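Local coordinates for G-protein alpha subunit Galpha7 (Naegleria fowleri, PDB 6NE6) that probably binds and hydrolyses GTP as the alpha subunit of a heterotrimeric G protein, switching between nucleotide states to pass on signals, at residues I25-R30 / E151-A156; R221-L226 / A264-E269; M58-A63 / F125-S130; M9-L14 / G196-L201. All coordinates share one frame; numbering follows the deposited sequence.

Contact 1 of 4, residues I25-R30 / E151-A156; sequences IFKQMR and EDVVRA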
loop_
_atom_site.group_PDB
_atom_site.type_symbol
_atom_site.label_atom_id
_atom_site.label_comp_id
_atom_site.label_asym_id
_atom_site.label_seq_id
_atom_site.Cartn_x
_atom_site.Cartn_y
_atom_site.Cartn_z
ATOM N N ILE A 25 0.251 -4.062 -5.786
ATOM C CA ILE A 25 0.023 -5.276 -6.557
ATOM C C ILE A 25 -0.251 -4.934 -8.011
ATOM O O ILE A 25 0.296 -5.564 -8.924
ATOM C CB ILE A 25 -1.137 -6.087 -5.953
ATOM C CG1 ILE A 25 -0.746 -6.559 -4.557
ATOM C CG2 ILE A 25 -1.459 -7.266 -6.846
ATOM C CD1 ILE A 25 -1.815 -7.408 -3.887
ATOM N N PHE A 26 -1.127 -3.948 -8.245
ATOM C CA PHE A 26 -1.477 -3.613 -9.623
ATOM C C PHE A 26 -0.262 -3.083 -10.375
ATOM O O PHE A 26 -0.025 -3.457 -11.527
ATOM C CB PHE A 26 -2.621 -2.596 -9.681
ATOM C CG PHE A 26 -3.107 -2.346 -11.092
ATOM C CD1 PHE A 26 -4.062 -3.170 -11.654
ATOM C CD2 PHE A 26 -2.575 -1.326 -11.862
ATOM C CE1 PHE A 26 -4.495 -2.976 -12.960
ATOM C CE2 PHE A 26 -3.006 -1.130 -13.176
ATOM C CZ PHE A 26 -3.968 -1.964 -13.718
ATOM N N LYS A 27 0.510 -2.197 -9.746
ATOM C CA LYS A 27 1.660 -1.622 -10.436
ATOM C C LYS A 27 2.721 -2.675 -10.717
ATOM O O LYS A 27 3.376 -2.642 -11.771
ATOM C CB LYS A 27 2.227 -0.455 -9.628
ATOM C CG LYS A 27 1.351 0.788 -9.692
ATOM C CD LYS A 27 1.944 1.938 -8.867
ATOM C CE LYS A 27 1.916 1.633 -7.363
ATOM N NZ LYS A 27 2.109 2.883 -6.557
ATOM N N GLN A 28 2.906 -3.626 -9.799
ATOM C CA GLN A 28 3.840 -4.713 -10.066
ATOM C C GLN A 28 3.354 -5.578 -11.218
ATOM O O GLN A 28 4.161 -6.036 -12.041
ATOM C CB GLN A 28 4.043 -5.565 -8.817
ATOM C CG GLN A 28 4.764 -4.845 -7.704
ATOM C CD GLN A 28 6.274 -4.754 -7.907
ATOM O OE1 GLN A 28 6.763 -4.422 -8.997
ATOM N NE2 GLN A 28 7.022 -5.044 -6.849
ATOM N N MET A 29 2.038 -5.809 -11.296
ATOM C CA MET A 29 1.492 -6.583 -12.408
ATOM C C MET A 29 1.746 -5.880 -13.735
ATOM O O MET A 29 2.071 -6.530 -14.738
ATOM C CB MET A 29 -0.006 -6.827 -12.207
ATOM C CG MET A 29 -0.330 -8.013 -11.291
ATOM S SD MET A 29 0.042 -9.606 -12.047
ATOM C CE MET A 29 -1.399 -9.824 -13.092
ATOM N N ARG A 30 1.608 -4.550 -13.761
ATOM C CA ARG A 30 1.977 -3.795 -14.959
ATOM C C ARG A 30 3.412 -4.099 -15.369
ATOM O O ARG A 30 3.703 -4.301 -16.559
ATOM C CB ARG A 30 1.803 -2.289 -14.727
ATOM C CG ARG A 30 0.353 -1.817 -14.717
ATOM C CD ARG A 30 0.260 -0.280 -14.758
ATOM N NE ARG A 30 1.036 0.283 -15.867
ATOM C CZ ARG A 30 1.172 1.588 -16.106
ATOM N NH1 ARG A 30 0.569 2.487 -15.332
ATOM N NH2 ARG A 30 1.912 1.999 -17.121
ATOM N N GLU A 151 11.006 1.990 -9.518
ATOM C CA GLU A 151 10.759 1.697 -8.109
ATOM C C GLU A 151 10.142 2.897 -7.392
ATOM O O GLU A 151 9.272 2.731 -6.525
ATOM C CB GLU A 151 12.060 1.266 -7.426
ATOM C CG GLU A 151 11.872 0.911 -5.955
ATOM C CD GLU A 151 13.121 0.342 -5.317
ATOM O OE1 GLU A 151 14.182 0.364 -5.973
ATOM O OE2 GLU A 151 13.035 -0.127 -4.158
ATOM N N ASP A 152 10.554 4.114 -7.757
ATOM C CA ASP A 152 9.919 5.311 -7.198
ATOM C C ASP A 152 8.409 5.286 -7.390
ATOM O O ASP A 152 7.651 5.645 -6.482
ATOM C CB ASP A 152 10.465 6.581 -7.848
ATOM C CG ASP A 152 11.910 6.875 -7.485
ATOM O OD1 ASP A 152 12.522 6.203 -6.607
ATOM O OD2 ASP A 152 12.439 7.813 -8.113
ATOM N N VAL A 153 7.956 4.874 -8.579
ATOM C CA VAL A 153 6.530 4.903 -8.894
ATOM C C VAL A 153 5.789 3.799 -8.141
ATOM O O VAL A 153 4.701 4.021 -7.595
ATOM C CB VAL A 153 6.309 4.793 -10.413
ATOM C CG1 VAL A 153 4.798 4.667 -10.724
ATOM C CG2 VAL A 153 6.904 6.003 -11.144
ATOM N N VAL A 154 6.362 2.601 -8.107
ATOM C CA VAL A 154 5.754 1.482 -7.386
ATOM C C VAL A 154 5.543 1.845 -5.923
ATOM O O VAL A 154 4.531 1.484 -5.318
ATOM C CB VAL A 154 6.631 0.228 -7.536
ATOM C CG1 VAL A 154 6.147 -0.917 -6.634
ATOM C CG2 VAL A 154 6.665 -0.224 -8.996
ATOM N N ARG A 155 6.481 2.584 -5.342
ATOM C CA ARG A 155 6.405 2.923 -3.926
ATOM C C ARG A 155 5.526 4.134 -3.626
ATOM O O ARG A 155 5.277 4.414 -2.450
ATOM C CB ARG A 155 7.816 3.164 -3.393
ATOM C CG ARG A 155 8.614 1.887 -3.232
ATOM C CD ARG A 155 9.893 2.170 -2.505
ATOM N NE ARG A 155 10.733 0.990 -2.328
ATOM C CZ ARG A 155 10.813 0.288 -1.202
ATOM N NH1 ARG A 155 10.095 0.635 -0.141
ATOM N NH2 ARG A 155 11.630 -0.751 -1.132
ATOM N N ALA A 156 5.052 4.850 -4.639
ATOM C CA ALA A 156 4.247 6.047 -4.431
ATOM C C ALA A 156 2.778 5.664 -4.330
ATOM O O ALA A 156 2.204 5.136 -5.287
ATOM C CB ALA A 156 4.446 7.031 -5.576
#
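K27 reaches from helix 22-32 to the backbone of V153 and V154, near the end of helix 150-154. In the G-alpha fold the first helix is the one that follows the probable P-loop in the GTPase domain. The second probably closes the helical domain, so the lysine probably joins the two. The K27 chain bends at chi3 (-68°), which turns CE toward the V154 carbonyl. NZ then gives two bonds. K27 NZ meets V153 O at 3.0 Å, in the plane of that carbonyl. K27 NZ meets V154 O at 3.1 Å, with the donor well above the carbonyl plane. A156 O is also near NZ, but the angle is poor and no bond is counted. V153 O is held twice, since A156 N donates to it as well. An ammonium beside carbonyls at this end of the helix would be electrostatically favourable.

Q28, the next residue, has its polar end bound to other partners. NE2 donates to A305 O, and OE1 takes a weak bond from K308 NZ. The guanidinium of R155 is paired within its own segment, with E151. The Q28 and V154 side chains cross at about a right angle, with Q28 CD 4.0 Å from V154 CG1.

Contact 2 of 4, residues R221-L226 / A264-E269; sequences RMKESL and ADTFEE. With EDO (1,2-ethanediol), chain D.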
loop_
_atom_site.group_PDB
_atom_site.type_symbol
_atom_site.label_atom_id
_atom_site.label_comp_id
_atom_site.label_asym_id
_atom_site.label_seq_id
_atom_site.Cartn_x
_atom_site.Cartn_y
_atom_site.Cartn_z
ATOM N N ARG A 221 -5.654 0.071 13.313
ATOM C CA ARG A 221 -5.914 -0.217 11.901
ATOM C C ARG A 221 -6.298 -1.676 11.676
ATOM O O ARG A 221 -7.192 -1.972 10.875
ATOM C CB ARG A 221 -4.694 0.118 11.043
ATOM C CG ARG A 221 -4.482 1.608 10.823
ATOM C CD ARG A 221 -3.526 1.860 9.654
ATOM N NE ARG A 221 -3.260 3.298 9.503
ATOM C CZ ARG A 221 -2.621 3.831 8.467
ATOM N NH1 ARG A 221 -2.188 3.049 7.483
ATOM N NH2 ARG A 221 -2.428 5.145 8.411
ATOM N N MET A 222 -5.590 -2.609 12.321
ATOM C CA MET A 222 -5.893 -4.014 12.085
ATOM C C MET A 222 -7.234 -4.403 12.690
ATOM O O MET A 222 -7.980 -5.192 12.094
ATOM C CB MET A 222 -4.770 -4.901 12.630
ATOM C CG MET A 222 -4.983 -6.370 12.289
ATOM S SD MET A 222 -3.544 -7.400 12.625
ATOM C CE MET A 222 -2.533 -7.021 11.194
ATOM N N LYS A 223 -7.567 -3.860 13.868
ATOM C CA LYS A 223 -8.888 -4.127 14.432
ATOM C C LYS A 223 -9.982 -3.614 13.515
ATOM O O LYS A 223 -11.016 -4.275 13.340
ATOM C CB LYS A 223 -9.019 -3.511 15.822
ATOM C CG LYS A 223 -8.138 -4.228 16.830
ATOM C CD LYS A 223 -8.310 -3.691 18.229
ATOM C CE LYS A 223 -7.422 -4.470 19.179
ATOM N NZ LYS A 223 -7.515 -3.934 20.560
ATOM N N GLU A 224 -9.764 -2.451 12.895
ATOM C CA GLU A 224 -10.772 -1.916 11.988
ATOM C C GLU A 224 -10.863 -2.766 10.725
ATOM O O GLU A 224 -11.968 -3.057 10.246
ATOM C CB GLU A 224 -10.453 -0.456 11.665
ATOM C CG GLU A 224 -11.373 0.210 10.644
ATOM C CD GLU A 224 -12.782 0.429 11.167
ATOM O OE1 GLU A 224 -12.997 0.337 12.397
ATOM O OE2 GLU A 224 -13.676 0.699 10.337
ATOM N N SER A 225 -9.715 -3.196 10.193
ATOM C CA SER A 225 -9.721 -4.022 8.989
ATOM C C SER A 225 -10.394 -5.364 9.243
ATOM O O SER A 225 -11.130 -5.864 8.386
ATOM C CB SER A 225 -8.296 -4.236 8.480
ATOM O OG SER A 225 -7.704 -3.012 8.079
ATOM N N LEU A 226 -10.141 -5.972 10.405
ATOM C CA LEU A 226 -10.841 -7.210 10.752
ATOM C C LEU A 226 -12.350 -6.998 10.795
ATOM O O LEU A 226 -13.116 -7.827 10.288
ATOM C CB LEU A 226 -10.356 -7.726 12.103
ATOM C CG LEU A 226 -9.025 -8.461 12.097
ATOM C CD1 LEU A 226 -8.466 -8.455 13.524
ATOM C CD2 LEU A 226 -9.227 -9.895 11.579
ATOM N N ALA A 264 1.148 -8.549 20.977
ATOM C CA ALA A 264 0.315 -8.598 22.175
ATOM C C ALA A 264 -0.025 -7.219 22.725
ATOM O O ALA A 264 -0.963 -7.103 23.527
ATOM C CB ALA A 264 1.001 -9.424 23.264
ATOM N N ASP A 265 0.721 -6.179 22.337
ATOM C CA ASP A 265 0.373 -4.824 22.743
ATOM C C ASP A 265 -0.866 -4.309 22.027
ATOM O O ASP A 265 -1.467 -3.331 22.488
ATOM C CB ASP A 265 1.552 -3.875 22.508
ATOM C CG ASP A 265 2.599 -3.969 23.605
ATOM O OD1 ASP A 265 2.252 -4.397 24.727
ATOM O OD2 ASP A 265 3.769 -3.611 23.358
ATOM N N THR A 266 -1.247 -4.926 20.908
ATOM C CA THR A 266 -2.522 -4.689 20.242
ATOM C C THR A 266 -3.557 -5.763 20.542
ATOM O O THR A 266 -4.723 -5.443 20.778
ATOM C CB THR A 266 -2.340 -4.627 18.724
ATOM O OG1 THR A 266 -1.358 -3.638 18.398
ATOM C CG2 THR A 266 -3.677 -4.286 18.048
ATOM N N PHE A 267 -3.165 -7.034 20.491
ATOM C CA PHE A 267 -4.090 -8.156 20.661
ATOM C C PHE A 267 -3.693 -8.944 21.905
ATOM O O PHE A 267 -2.823 -9.822 21.848
ATOM C CB PHE A 267 -4.101 -9.037 19.416
ATOM C CG PHE A 267 -4.637 -8.339 18.196
ATOM C CD1 PHE A 267 -6.002 -8.227 17.997
ATOM C CD2 PHE A 267 -3.777 -7.787 17.260
ATOM C CE1 PHE A 267 -6.499 -7.581 16.891
ATOM C CE2 PHE A 267 -4.273 -7.143 16.151
ATOM C CZ PHE A 267 -5.638 -7.035 15.972
ATOM N N GLU A 268 -4.360 -8.650 23.021
ATOM C CA GLU A 268 -4.026 -9.290 24.287
ATOM C C GLU A 268 -4.236 -10.796 24.255
ATOM O O GLU A 268 -3.667 -11.501 25.093
ATOM C CB GLU A 268 -4.859 -8.680 25.414
ATOM C CG GLU A 268 -4.540 -7.221 25.696
ATOM C CD GLU A 268 -5.193 -6.732 26.978
ATOM O OE1 GLU A 268 -5.823 -7.556 27.674
ATOM O OE2 GLU A 268 -5.073 -5.528 27.292
ATOM N N GLU A 269 -5.043 -11.306 23.322
ATOM C CA GLU A 269 -5.245 -12.743 23.203
ATOM C C GLU A 269 -4.063 -13.465 22.562
ATOM O O GLU A 269 -4.010 -14.697 22.625
ATOM C CB GLU A 269 -6.519 -13.032 22.400
HETATM C C1 EDO D . -0.362 6.140 5.243
HETATM O O1 EDO D . -1.558 5.416 5.563
HETATM C C2 EDO D . -0.247 7.352 6.159
HETATM O O2 EDO D . -0.155 6.897 7.515
#
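K223 NZ donates to T266 O at 3.2 Å, in a weak bond that is the one polar link between helix 221-235 and the loop at 264-269. The K223 chain reaches it by running extended past F267 in the opposite direction. On the way K223 CG passes 3.7 Å from F267 CE1. Any cation-pi attraction from NZ to the ring is long and weak at most.

The F267 ring takes two more neighbours from the helix. M222 and F267 cross at about a right angle. CG of M222 is anti to the backbone N (chi1 -175°), which places it by the ring, 3.8 Å from F267 CZ. SD of M222 comes to 3.6 Å from CE2 of F267. The same M222 SD lies 4.7 Å from the F267 ring centroid, 65° off the normal, so the approach is oblique. L226 meets the ring tip to tip, its L226 CD1 4.0 Å from F267 CE1.

CG2 of T266 lies over one face of the F267 ring, toward the rim, while T266 OG1 bonds F209 O. M287 of helix 277-291 also touches F267. Further along the helix surface, R221 binds a 1,2-ethanediol, probably from the crystallisation liquor, through NH1 and NH2. R221 NH1 also forms a salt bridge with D19, and R221 NE donates to K212 O.

M222 and F267 thus form a Met-aromatic contact within the packing of the 264-269 loop on helix 221-235 of the GTPase domain.

Contact 3 of 4, residues M58-A63 / F125-S130; sequences MVLIQA and FQIEDS. With EDO (1,2-ethanediol), chain D.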
loop_
_atom_site.group_PDB
_atom_site.type_symbol
_atom_site.label_atom_id
_atom_site.label_comp_id
_atom_site.label_asym_id
_atom_site.label_seq_id
_atom_site.Cartn_x
_atom_site.Cartn_y
_atom_site.Cartn_z
ATOM N N MET A 58 6.978 16.717 7.119
ATOM C CA MET A 58 6.092 17.521 7.955
ATOM C C MET A 58 5.550 16.707 9.119
ATOM O O MET A 58 5.498 17.191 10.259
ATOM C CB MET A 58 4.938 18.066 7.119
ATOM C CG MET A 58 3.857 18.719 7.933
ATOM S SD MET A 58 4.504 20.172 8.758
ATOM C CE MET A 58 2.988 21.095 9.006
ATOM N N VAL A 59 5.125 15.474 8.840
ATOM C CA VAL A 59 4.595 14.604 9.886
ATOM C C VAL A 59 5.660 14.336 10.934
ATOM O O VAL A 59 5.386 14.368 12.139
ATOM C CB VAL A 59 4.062 13.294 9.279
ATOM C CG1 VAL A 59 3.678 12.308 10.400
ATOM C CG2 VAL A 59 2.846 13.587 8.404
ATOM N N LEU A 60 6.897 14.087 10.492
ATOM C CA LEU A 60 7.989 13.876 11.440
ATOM C C LEU A 60 8.241 15.119 12.287
ATOM O O LEU A 60 8.471 15.012 13.496
ATOM C CB LEU A 60 9.257 13.451 10.693
ATOM C CG LEU A 60 9.170 12.009 10.169
ATOM C CD1 LEU A 60 10.233 11.699 9.147
ATOM C CD2 LEU A 60 9.266 11.028 11.344
ATOM N N ILE A 61 8.198 16.307 11.676
ATOM C CA ILE A 61 8.384 17.533 12.449
ATOM C C ILE A 61 7.298 17.654 13.507
ATOM O O ILE A 61 7.577 17.931 14.680
ATOM C CB ILE A 61 8.402 18.761 11.524
ATOM C CG1 ILE A 61 9.646 18.750 10.647
ATOM C CG2 ILE A 61 8.351 20.069 12.359
ATOM C CD1 ILE A 61 9.542 19.685 9.423
ATOM N N GLN A 62 6.040 17.453 13.115
ATOM C CA GLN A 62 4.947 17.515 14.087
ATOM C C GLN A 62 5.136 16.474 15.183
ATOM O O GLN A 62 4.835 16.730 16.357
ATOM C CB GLN A 62 3.596 17.307 13.397
ATOM C CG GLN A 62 3.277 18.314 12.313
ATOM C CD GLN A 62 3.650 19.719 12.710
ATOM O OE1 GLN A 62 3.217 20.230 13.745
ATOM N NE2 GLN A 62 4.472 20.353 11.889
ATOM N N ALA A 63 5.638 15.297 14.808
ATOM C CA ALA A 63 5.862 14.228 15.778
ATOM C C ALA A 63 6.888 14.640 16.831
ATOM O O ALA A 63 6.740 14.295 18.008
ATOM C CB ALA A 63 6.312 12.959 15.055
ATOM N N PHE A 125 2.512 7.377 14.122
ATOM C CA PHE A 125 2.233 8.570 13.337
ATOM C C PHE A 125 1.830 8.185 11.918
ATOM O O PHE A 125 1.952 7.029 11.493
ATOM C CB PHE A 125 3.448 9.509 13.330
ATOM C CG PHE A 125 3.952 9.820 14.703
ATOM C CD1 PHE A 125 3.228 10.660 15.541
ATOM C CD2 PHE A 125 5.135 9.263 15.170
ATOM C CE1 PHE A 125 3.671 10.946 16.817
ATOM C CE2 PHE A 125 5.583 9.547 16.458
ATOM C CZ PHE A 125 4.848 10.387 17.278
ATOM N N GLN A 126 1.341 9.176 11.176
ATOM C CA GLN A 126 0.782 8.938 9.848
ATOM C C GLN A 126 1.852 9.206 8.788
ATOM O O GLN A 126 1.829 10.185 8.046
ATOM C CB GLN A 126 -0.471 9.788 9.647
ATOM C CG GLN A 126 -1.576 9.507 10.677
ATOM C CD GLN A 126 -2.071 8.061 10.643
ATOM O OE1 GLN A 126 -2.306 7.488 9.572
ATOM N NE2 GLN A 126 -2.209 7.461 11.821
ATOM N N ILE A 127 2.787 8.262 8.717
ATOM C CA ILE A 127 3.967 8.322 7.860
ATOM C C ILE A 127 3.866 7.205 6.829
ATOM O O ILE A 127 3.622 6.051 7.189
ATOM C CB ILE A 127 5.250 8.165 8.692
ATOM C CG1 ILE A 127 5.362 9.291 9.717
ATOM C CG2 ILE A 127 6.483 8.163 7.804
ATOM C CD1 ILE A 127 6.433 9.049 10.731
ATOM N N GLU A 128 4.052 7.546 5.556
ATOM C CA GLU A 128 3.949 6.545 4.500
ATOM C C GLU A 128 4.982 5.446 4.706
ATOM O O GLU A 128 6.081 5.691 5.213
ATOM C CB GLU A 128 4.157 7.183 3.124
ATOM C CG GLU A 128 3.123 8.240 2.773
ATOM C CD GLU A 128 1.747 7.643 2.521
ATOM O OE1 GLU A 128 1.682 6.543 1.931
ATOM O OE2 GLU A 128 0.741 8.269 2.914
ATOM N N ASP A 129 4.633 4.224 4.277
ATOM C CA ASP A 129 5.591 3.119 4.353
ATOM C C ASP A 129 6.894 3.450 3.627
ATOM O O ASP A 129 7.975 3.048 4.071
ATOM C CB ASP A 129 5.000 1.834 3.762
ATOM C CG ASP A 129 3.942 1.204 4.644
ATOM O OD1 ASP A 129 3.790 1.608 5.814
ATOM O OD2 ASP A 129 3.269 0.284 4.150
ATOM N N SER A 130 6.806 4.168 2.505
ATOM C CA SER A 130 7.950 4.465 1.654
ATOM C C SER A 130 8.750 5.678 2.113
ATOM O O SER A 130 9.661 6.085 1.397
ATOM C CB SER A 130 7.490 4.691 0.206
ATOM O OG SER A 130 6.485 5.696 0.146
HETATM C C1 EDO D . -0.362 6.140 5.243
HETATM O O1 EDO D . -1.558 5.416 5.563
HETATM C C2 EDO D . -0.247 7.352 6.159
HETATM O O2 EDO D . -0.155 6.897 7.515
#
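A63 sets its methyl almost squarely on the ring of F125. CB of A63 is 3.6 Å from the F125 ring centroid and 5° off the normal, so one hydrogen-bearing carbon covers the middle of the face in a CH-pi contact. All six ring carbons lie at nearly equal distances from it. One turn earlier V59 is the bump that fits against the bend of the facing loop. V59 CG1 is 4.1 Å from F125 CB and 3.5 Å from I127 CG1. Both V59 methyls also rest on the carbonyl of Q126, with CG2 of V59 3.6 Å from Q126 O.

The bend itself is an inverse gamma turn centred on Q126, with a weak bond from I127 N to F125 O. It belongs to the loop between helices 113-120 and 131-136. That loop packs on helix 39-66, the long helix of the helical domain that G-alpha subunits carry as an insertion.

I127 carries the packing onward. Its CG1 is anti to the carbonyl carbon (chi1 -61°), which sets this branch against V59. I127 CD1 meets CD2 of L60 at 3.5 Å, the two side chains at about a right angle. L60 is backed by I115 and M119 of helix 113-120.

The end of Q126 leads away from the helix. Q126 OE1 accepts from O2 of a bound 1,2-ethanediol at 3.0 Å, and its NE2 donates to K212 O. K212 lies in a region that probably corresponds to switch III.

Contact 4 of 4, residues M9-L14 / G196-L201; sequences MKKILL and GVDSIL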
loop_
_atom_site.group_PDB
_atom_site.type_symbol
_atom_site.label_atom_id
_atom_site.label_comp_id
_atom_site.label_asym_id
_atom_site.label_seq_id
_atom_site.Cartn_x
_atom_site.Cartn_y
_atom_site.Cartn_z
ATOM N N MET A 9 -12.909 -13.673 -20.605
ATOM C CA MET A 9 -11.740 -13.259 -19.841
ATOM C C MET A 9 -12.054 -13.342 -18.350
ATOM O O MET A 9 -13.081 -12.822 -17.901
ATOM C CB MET A 9 -11.328 -11.836 -20.218
ATOM C CG MET A 9 -10.257 -11.261 -19.314
ATOM S SD MET A 9 -9.744 -9.624 -19.906
ATOM C CE MET A 9 -8.706 -10.108 -21.282
ATOM N N LYS A 10 -11.173 -13.981 -17.583
ATOM C CA LYS A 10 -11.383 -14.117 -16.144
ATOM C C LYS A 10 -10.846 -12.876 -15.445
ATOM O O LYS A 10 -9.629 -12.661 -15.383
ATOM C CB LYS A 10 -10.727 -15.397 -15.629
ATOM C CG LYS A 10 -11.295 -16.651 -16.280
ATOM C CD LYS A 10 -10.989 -17.906 -15.493
ATOM C CE LYS A 10 -11.964 -18.081 -14.332
ATOM N NZ LYS A 10 -13.324 -18.523 -14.743
ATOM N N LYS A 11 -11.748 -12.055 -14.911
ATOM C CA LYS A 11 -11.345 -10.789 -14.315
ATOM C C LYS A 11 -11.188 -10.943 -12.809
ATOM O O LYS A 11 -12.038 -11.534 -12.134
ATOM C CB LYS A 11 -12.346 -9.677 -14.637
ATOM C CG LYS A 11 -12.561 -9.486 -16.146
ATOM C CD LYS A 11 -12.931 -8.049 -16.476
ATOM C CE LYS A 11 -12.824 -7.782 -17.978
ATOM N NZ LYS A 11 -13.293 -6.400 -18.297
ATOM N N ILE A 12 -10.103 -10.375 -12.296
ATOM C CA ILE A 12 -9.723 -10.467 -10.892
ATOM C C ILE A 12 -9.728 -9.055 -10.337
ATOM O O ILE A 12 -8.944 -8.207 -10.786
ATOM C CB ILE A 12 -8.342 -11.106 -10.734
ATOM C CG1 ILE A 12 -8.327 -12.493 -11.390
ATOM C CG2 ILE A 12 -7.932 -11.159 -9.266
ATOM C CD1 ILE A 12 -6.955 -13.109 -11.380
ATOM N N LEU A 13 -10.605 -8.803 -9.369
ATOM C CA LEU A 13 -10.808 -7.474 -8.809
ATOM C C LEU A 13 -10.003 -7.318 -7.533
ATOM O O LEU A 13 -10.144 -8.124 -6.611
ATOM C CB LEU A 13 -12.286 -7.233 -8.498
ATOM C CG LEU A 13 -12.663 -5.923 -7.788
ATOM C CD1 LEU A 13 -12.309 -4.716 -8.654
ATOM C CD2 LEU A 13 -14.161 -5.917 -7.432
ATOM N N LEU A 14 -9.215 -6.251 -7.458
ATOM C CA LEU A 14 -8.501 -5.905 -6.230
ATOM C C LEU A 14 -9.422 -5.090 -5.335
ATOM O O LEU A 14 -10.004 -4.095 -5.778
ATOM C CB LEU A 14 -7.238 -5.106 -6.550
ATOM C CG LEU A 14 -6.094 -5.868 -7.216
ATOM C CD1 LEU A 14 -5.083 -4.875 -7.775
ATOM C CD2 LEU A 14 -5.417 -6.800 -6.203
ATOM N N GLY A 196 -18.082 -8.054 -15.342
ATOM C CA GLY A 196 -18.234 -9.189 -14.452
ATOM C C GLY A 196 -16.910 -9.606 -13.841
ATOM O O GLY A 196 -15.855 -9.518 -14.467
ATOM N N VAL A 197 -16.969 -10.059 -12.588
ATOM C CA VAL A 197 -15.778 -10.345 -11.795
ATOM C C VAL A 197 -15.746 -11.837 -11.488
ATOM O O VAL A 197 -16.686 -12.375 -10.891
ATOM C CB VAL A 197 -15.762 -9.510 -10.504
ATOM C CG1 VAL A 197 -14.753 -10.045 -9.518
ATOM C CG2 VAL A 197 -15.484 -8.046 -10.842
ATOM N N ASP A 198 -14.666 -12.505 -11.886
ATOM C CA ASP A 198 -14.543 -13.936 -11.610
ATOM C C ASP A 198 -13.936 -14.230 -10.242
ATOM O O ASP A 198 -14.270 -15.250 -9.622
ATOM C CB ASP A 198 -13.705 -14.594 -12.704
ATOM C CG ASP A 198 -14.343 -14.447 -14.079
ATOM O OD1 ASP A 198 -14.885 -15.455 -14.589
ATOM O OD2 ASP A 198 -14.328 -13.313 -14.624
ATOM N N SER A 199 -13.063 -13.356 -9.750
ATOM C CA SER A 199 -12.397 -13.569 -8.474
ATOM C C SER A 199 -12.125 -12.215 -7.837
ATOM O O SER A 199 -11.933 -11.220 -8.538
ATOM C CB SER A 199 -11.085 -14.345 -8.663
ATOM O OG SER A 199 -10.400 -14.544 -7.438
ATOM N N ILE A 200 -12.099 -12.196 -6.510
ATOM C CA ILE A 200 -11.777 -11.011 -5.726
ATOM C C ILE A 200 -10.537 -11.326 -4.908
ATOM O O ILE A 200 -10.484 -12.370 -4.252
ATOM C CB ILE A 200 -12.941 -10.628 -4.797
ATOM C CG1 ILE A 200 -14.130 -10.117 -5.610
ATOM C CG2 ILE A 200 -12.472 -9.612 -3.715
ATOM C CD1 ILE A 200 -15.428 -10.083 -4.796
ATOM N N LEU A 201 -9.561 -10.422 -4.937
ATOM C CA LEU A 201 -8.408 -10.464 -4.035
ATOM C C LEU A 201 -8.655 -9.395 -2.987
ATOM O O LEU A 201 -8.523 -8.199 -3.269
ATOM C CB LEU A 201 -7.095 -10.206 -4.764
ATOM C CG LEU A 201 -6.760 -11.089 -5.965
ATOM C CD1 LEU A 201 -5.312 -10.877 -6.360
ATOM C CD2 LEU A 201 -7.040 -12.562 -5.641
#
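I12 and L201 pack closely on one face of a pair of parallel strands, with CG2 of I12 3.5 Å from CG of L201. I12 CG2 is the branch anti to the backbone N, and it is set against the leucine fork. L14 CD2 adds a looser touch at L201 CB, 4.1 Å. I322 and L315 of helix 308-326 cover this face. On the L13 and I200 face the two segments pack more sparsely. L13 is partly exposed, with L13 CB 3.9 Å from V197 CG1 and 4.5 Å from I200 CG1.

The backbones join through L13, whose N donates to S199 O at 2.9 Å and whose O accepts from L201 N. Nearer the start of the strands, K11 O is gripped twice, by D198 N at 2.8 Å and by S199 N at 3.2 Å. OD2 of D198 takes K11 N at 2.9 Å, from above the carboxylate plane. D198 OD1 bonds H8 of the apparent histidine tag and has a weak salt bridge with K10 NZ. G196 O is buried without a partner. K11 NZ reaches F194 O, I191 O and E165.

Strand 10-16 leads into a probable P-loop, so this pair forms part of the parallel core of the P-loop NTPase fold.

In the fold
From the N terminus, contact 4 opens first, on strand 10-16. Contact 1 opens next, on helix 22-32, and contact 3 follows on helix 39-66. They close in reverse order: contact 3 at 125-130, contact 1 at 151-156, contact 4 at 196-201. The three loops therefore nest without crossing. Contact 2 comes afterwards, in series. Contact 4 ties the sheet, contact 1 probably joins the GTPase and helical domains, contact 3 packs the helical domain, and contact 2 packs the loop before helix 277-291 on helix 221-235. L14 packs on I25 and F26, linking contacts 4 and 1. A probable hydrogen bond between S130 OG and R155 O links contacts 3 and 1. One ethanediol touches contacts 2 and 3.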